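Phosphoribosylamine--glycine ligase (Thermotoga maritima, PDB 1VKZ) catalyses the ATP-dependent joining of glycine to 5-phospho-beta-D-ribosylamine, giving glycinamide ribonucleotide in de novo purine biosynthesis. Local coordinates at residues Ala359-Lys364 against Gly373-Cys378; Val145-Gly150 against Pro185-Glu190. All blocks are in the same frame, centred on the assembly; numbering follows the deposited sequence.

Contact 1: Ala359-Lys364 against Gly373-Cys378; sequences AGVAEK and GRVLHC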
loop_
_atom_site.group_PDB
_atom_site.type_symbol
_atom_site.label_atom_id
_atom_site.label_comp_id
_atom_site.label_asym_id
_atom_site.label_seq_id
_atom_site.Cartn_x
_atom_site.Cartn_y
_atom_site.Cartn_z
ATOM N N ALA A 359 2.156 12.847 -6.973
ATOM C CA ALA A 359 3.151 11.824 -6.670
ATOM C C ALA A 359 4.374 12.131 -7.505
ATOM O O ALA A 359 5.222 12.939 -7.097
ATOM C CB ALA A 359 2.606 10.449 -6.978
ATOM N N GLY A 360 4.467 11.523 -8.679
ATOM C CA GLY A 360 5.621 11.725 -9.556
ATOM C C GLY A 360 5.590 13.052 -10.298
ATOM O O GLY A 360 5.499 13.078 -11.528
ATOM N N VAL A 361 5.679 14.156 -9.557
ATOM C CA VAL A 361 5.786 15.486 -10.176
ATOM C C VAL A 361 6.971 16.221 -9.637
ATOM O O VAL A 361 7.285 16.087 -8.457
ATOM C CB VAL A 361 4.544 16.358 -9.923
ATOM C CG1 VAL A 361 3.300 15.702 -10.543
ATOM C CG2 VAL A 361 4.371 16.652 -8.407
ATOM N N ALA A 362 7.627 16.988 -10.509
ATOM C CA ALA A 362 8.759 17.851 -10.122
ATOM C C ALA A 362 8.606 19.246 -10.683
ATOM O O ALA A 362 7.764 19.493 -11.527
ATOM C CB ALA A 362 10.042 17.259 -10.564
ATOM N N GLU A 363 9.416 20.166 -10.173
ATOM C CA GLU A 363 9.495 21.521 -10.700
ATOM C C GLU A 363 10.737 21.588 -11.573
ATOM O O GLU A 363 11.796 21.108 -11.166
ATOM C CB GLU A 363 9.617 22.566 -9.585
ATOM C CG GLU A 363 8.647 22.384 -8.417
ATOM C CD GLU A 363 8.679 23.545 -7.415
ATOM O OE1 GLU A 363 9.599 24.395 -7.498
ATOM O OE2 GLU A 363 7.780 23.608 -6.536
ATOM N N LYS A 364 10.603 22.159 -12.770
ATOM C CA LYS A 364 11.735 22.339 -13.663
ATOM C C LYS A 364 11.429 23.498 -14.588
ATOM O O LYS A 364 10.385 23.507 -15.249
ATOM C CB LYS A 364 11.976 21.064 -14.478
ATOM C CG LYS A 364 13.406 20.890 -14.978
ATOM C CD LYS A 364 13.457 20.063 -16.273
ATOM C CE LYS A 364 13.272 20.937 -17.531
ATOM N NZ LYS A 364 14.448 21.801 -17.796
ATOM N N GLY A 373 6.489 7.177 -12.098
ATOM C CA GLY A 373 5.556 6.335 -12.851
ATOM C C GLY A 373 4.130 6.814 -12.777
ATOM O O GLY A 373 3.468 6.986 -13.790
ATOM N N ARG A 374 3.661 6.985 -11.553
ATOM C CA ARG A 374 2.355 7.530 -11.269
ATOM C C ARG A 374 2.540 9.004 -10.953
ATOM O O ARG A 374 3.297 9.388 -10.031
ATOM C CB ARG A 374 1.707 6.772 -10.114
ATOM C CG ARG A 374 1.621 5.285 -10.444
ATOM C CD ARG A 374 0.751 4.437 -9.523
ATOM N NE ARG A 374 1.364 4.212 -8.213
ATOM C CZ ARG A 374 0.748 3.629 -7.195
ATOM N NH1 ARG A 374 -0.494 3.207 -7.319
ATOM N NH2 ARG A 374 1.374 3.481 -6.055
ATOM N N VAL A 375 1.826 9.828 -11.721
ATOM C CA VAL A 375 2.027 11.269 -11.721
ATOM C C VAL A 375 1.030 11.889 -10.763
ATOM O O VAL A 375 1.405 12.494 -9.735
ATOM C CB VAL A 375 1.904 11.834 -13.170
ATOM C CG1 VAL A 375 2.319 13.318 -13.266
ATOM C CG2 VAL A 375 2.762 11.022 -14.084
ATOM N N LEU A 376 -0.238 11.708 -11.085
ATOM C CA LEU A 376 -1.316 12.339 -10.333
ATOM C C LEU A 376 -2.413 11.362 -9.951
ATOM O O LEU A 376 -2.722 10.423 -10.682
ATOM C CB LEU A 376 -1.976 13.466 -11.153
ATOM C CG LEU A 376 -1.022 14.558 -11.607
ATOM C CD1 LEU A 376 -1.509 15.249 -12.858
ATOM C CD2 LEU A 376 -0.806 15.574 -10.503
ATOM N N HIS A 377 -3.061 11.685 -8.838
ATOM C CA HIS A 377 -4.275 11.059 -8.428
ATOM C C HIS A 377 -5.380 12.089 -8.562
ATOM O O HIS A 377 -5.378 13.086 -7.868
ATOM C CB HIS A 377 -4.082 10.567 -7.018
ATOM C CG HIS A 377 -2.921 9.642 -6.900
ATOM N ND1 HIS A 377 -3.071 8.286 -6.706
ATOM C CD2 HIS A 377 -1.592 9.862 -7.030
ATOM C CE1 HIS A 377 -1.879 7.718 -6.683
ATOM N NE2 HIS A 377 -0.964 8.653 -6.870
ATOM N N CYS A 378 -6.317 11.842 -9.487
ATOM C CA CYS A 378 -7.519 12.665 -9.625
ATOM C C CYS A 378 -8.701 12.124 -8.807
ATOM O O CYS A 378 -9.152 10.997 -9.004
ATOM C CB CYS A 378 -7.890 12.780 -11.078
ATOM S SG CYS A 378 -6.682 13.747 -12.001
#
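R374 NH1 is gripped by two carbonyl oxygens, those of G231 and D292, which hold the tip of this long side chain well away from strand 356-364. What R374 offers to that strand is its backbone: its carbonyl oxygen takes the amide of G360, with R374 O 2.8 Å from G360 N. One residue on, V375 O receives A359 N at 2.9 Å, with 149° at the hydrogen. Both donors lie in the plane of the carbonyl they meet. Two successive carbonyls thus point to the same edge, as befits a chain kinked at V375 (psi -62°), where V375 and L376 together face L333 in a classic beta bulge.

The partner strand is bent as well. G360 is the centre of an inverse gamma turn, closed by V361 N on A359 O at 2.8 Å, and the fit here is close: a beta carbon on G360 would fall 2.7 Å from R374 O. A359 turns its methyl toward the other strand, so that A359 CB lies 3.3 Å from R374 O and also meets the H377 ring at its edge, in the ring plane, 4.0 Å from H377 NE2. At the other ring nitrogen, H377 ND1 is hydrogen-bonded to D330 OD2.

Beyond the turn the contact becomes apolar. V361 has CG1 anti to its carbonyl carbon (chi1 -62°), and this branch obliquely crosses V375, CG1 to CG1 3.7 Å; V361 CG1 also reaches L376 CD2 at 4.1 Å. These irregular neighbours, one strand broken by a gamma turn and the other by a classic bulge, belong to the antiparallel sheet of the C domain, where 374-382 runs between 327-334 and 356-364.

Contact 2: Val145-Gly150 against Pro185-Glu190; sequences VIKADG and PVVIDE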
loop_
_atom_site.group_PDB
_atom_site.type_symbol
_atom_site.label_atom_id
_atom_site.label_comp_id
_atom_site.label_asym_id
_atom_site.label_seq_id
_atom_site.Cartn_x
_atom_site.Cartn_y
_atom_site.Cartn_z
ATOM N N VAL A 145 2.052 -20.587 -7.213
ATOM C CA VAL A 145 2.374 -19.286 -6.683
ATOM C C VAL A 145 3.713 -19.353 -5.986
ATOM O O VAL A 145 3.895 -20.110 -5.042
ATOM C CB VAL A 145 1.328 -18.798 -5.690
ATOM C CG1 VAL A 145 1.601 -17.326 -5.335
ATOM C CG2 VAL A 145 -0.051 -18.993 -6.249
ATOM N N ILE A 146 4.656 -18.580 -6.492
ATOM C CA ILE A 146 5.989 -18.463 -5.915
ATOM C C ILE A 146 6.117 -17.041 -5.443
ATOM O O ILE A 146 5.731 -16.128 -6.151
ATOM C CB ILE A 146 7.052 -18.743 -7.004
ATOM C CG1 ILE A 146 6.969 -20.199 -7.493
ATOM C CG2 ILE A 146 8.432 -18.412 -6.526
ATOM C CD1 ILE A 146 7.412 -21.262 -6.472
ATOM N N LYS A 147 6.647 -16.859 -4.243
ATOM C CA LYS A 147 6.794 -15.552 -3.658
ATOM C C LYS A 147 8.191 -15.371 -3.120
ATOM O O LYS A 147 8.643 -16.138 -2.279
ATOM C CB LYS A 147 5.811 -15.370 -2.502
ATOM C CG LYS A 147 4.392 -15.809 -2.791
ATOM C CD LYS A 147 3.444 -15.183 -1.769
ATOM C CE LYS A 147 2.576 -16.241 -1.115
ATOM N NZ LYS A 147 1.512 -15.666 -0.216
ATOM N N ALA A 148 8.861 -14.326 -3.584
ATOM C CA ALA A 148 10.153 -13.933 -3.038
ATOM C C ALA A 148 10.095 -13.612 -1.554
ATOM O O ALA A 148 9.232 -12.878 -1.122
ATOM C CB ALA A 148 10.654 -12.729 -3.786
ATOM N N ASP A 149 11.015 -14.151 -0.772
ATOM C CA ASP A 149 11.048 -13.828 0.651
ATOM C C ASP A 149 11.109 -12.325 0.882
ATOM O O ASP A 149 10.335 -11.787 1.670
ATOM C CB ASP A 149 12.239 -14.472 1.380
ATOM C CG ASP A 149 12.191 -14.231 2.916
ATOM O OD1 ASP A 149 11.087 -14.061 3.458
ATOM O OD2 ASP A 149 13.180 -14.217 3.669
ATOM N N GLY A 150 12.042 -11.668 0.204
ATOM C CA GLY A 150 12.308 -10.268 0.439
ATOM C C GLY A 150 11.451 -9.338 -0.372
ATOM O O GLY A 150 10.623 -9.751 -1.189
ATOM N N PRO A 185 15.351 -17.279 -0.303
ATOM C CA PRO A 185 14.313 -18.290 -0.312
ATOM C C PRO A 185 13.046 -17.789 -0.965
ATOM O O PRO A 185 12.849 -16.570 -1.093
ATOM C CB PRO A 185 14.062 -18.550 1.177
ATOM C CG PRO A 185 15.309 -18.059 1.881
ATOM C CD PRO A 185 15.824 -16.963 1.057
ATOM N N VAL A 186 12.202 -18.735 -1.376
ATOM C CA VAL A 186 10.864 -18.423 -1.853
ATOM C C VAL A 186 9.825 -19.248 -1.119
ATOM O O VAL A 186 10.074 -20.361 -0.678
ATOM C CB VAL A 186 10.705 -18.630 -3.369
ATOM C CG1 VAL A 186 11.705 -17.792 -4.114
ATOM C CG2 VAL A 186 10.834 -20.108 -3.755
ATOM N N VAL A 187 8.663 -18.650 -0.956
ATOM C CA VAL A 187 7.477 -19.365 -0.500
ATOM C C VAL A 187 6.794 -19.985 -1.729
ATOM O O VAL A 187 6.655 -19.356 -2.785
ATOM C CB VAL A 187 6.451 -18.424 0.231
ATOM C CG1 VAL A 187 5.296 -19.230 0.840
ATOM C CG2 VAL A 187 7.168 -17.580 1.310
ATOM N N ILE A 188 6.365 -21.224 -1.577
ATOM C CA ILE A 188 5.505 -21.819 -2.562
ATOM C C ILE A 188 4.165 -21.837 -1.866
ATOM O O ILE A 188 4.036 -22.411 -0.804
ATOM C CB ILE A 188 6.001 -23.207 -2.927
ATOM C CG1 ILE A 188 7.542 -23.171 -3.112
ATOM C CG2 ILE A 188 5.277 -23.692 -4.190
ATOM C CD1 ILE A 188 8.217 -24.516 -3.237
ATOM N N ASP A 189 3.186 -21.147 -2.428
ATOM C CA ASP A 189 1.910 -21.004 -1.777
ATOM C C ASP A 189 0.870 -21.784 -2.572
ATOM O O ASP A 189 0.851 -21.789 -3.804
ATOM C CB ASP A 189 1.533 -19.517 -1.699
ATOM C CG ASP A 189 1.092 -19.062 -0.285
ATOM O OD1 ASP A 189 1.169 -19.877 0.654
ATOM O OD2 ASP A 189 0.633 -17.904 -0.031
ATOM N N GLU A 190 0.012 -22.476 -1.853
ATOM C CA GLU A 190 -1.127 -23.113 -2.451
ATOM C C GLU A 190 -2.006 -22.000 -2.999
ATOM O O GLU A 190 -2.410 -21.113 -2.255
ATOM C CB GLU A 190 -1.834 -23.913 -1.370
ATOM C CG GLU A 190 -3.241 -24.333 -1.687
ATOM C CD GLU A 190 -3.984 -24.807 -0.450
ATOM O OE1 GLU A 190 -4.022 -24.060 0.593
ATOM O OE2 GLU A 190 -4.525 -25.938 -0.547
HETATM O O HOH W 1 1.902 -22.933 -5.697
#
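V145 opens the pairing with both of its backbone polar atoms engaged: its amide gives a hydrogen to a water that bridges to D189 O, while V145 O accepts D189 N at 2.9 Å in a nearly straight bond (169° at the hydrogen). I146, in the non-hydrogen-bonded pair with I188, turns to the opposite face of the sheet and spreads two branches over the neighbouring strand. Its chi1 of -65° sets CG2 anti to the backbone N, and this branch meets V186 CB at 3.9 Å, the two side chains crossing at a slant. The tip swings the other way, where I146 CD1 lies alongside I188 CG1, again at 3.9 Å, beneath helices 130-137 and 163-175. An alanine here would lose the CG2 contact to V186 and the CD1 contact to I188, and would probably loosen the fit of this sheet face against the two helices.

K147 and V187 form a closed hydrogen-bonded pair, K147 N to V187 O 2.9 Å and V187 N to K147 O 2.8 Å. The two strands are the central ones of the four-stranded antiparallel sheet 124-127, 186-190, 144-148, 157-160 in the ATP-grasp domain, and both fall in the predicted ATP site. On the face shared with V145 and V187, the K147 chain bends at chi3 (-128°) and brings its ammonium to D189. This salt bridge, K147 NZ to D189 OD2, is modelled very short at 2.4 Å; OD2 is crowded, so the length should not be taken literally. D189 OD1 pairs with K111, so the carboxylate is flanked by two cations and is likely to stay ionised.

A148 sits opposite V186 in a non-hydrogen-bonded pair, its small methyl on the I146 face. After it the chain leaves the strand, yet D149 N still reaches P185 O at 3.1 Å, and D149 OD1 accepts from S106 OG and V108 N.

How the contacts relate
Both contacts are buried and join neighbouring strands of antiparallel sheets, but in contact 1 the pairing is interrupted at A359 and G360. They share no element: contact 1 lies in the C-domain sheet and contact 2 in a separate sheet of the ATP-grasp domain. Their centres are 33 Å apart, and the nearest atoms about 17 Å. Contact 2 is the more regular and extensive, burying about twice the surface of contact 1, with one apolar face covered by helices and one carrying the K147-D189 pair, close to the predicted metal ligand E285. Contact 1 rests on backbone bonds at two chain irregularities and a few aliphatic tips; the polar ends of R374 and H377 find their main partners outside the pair.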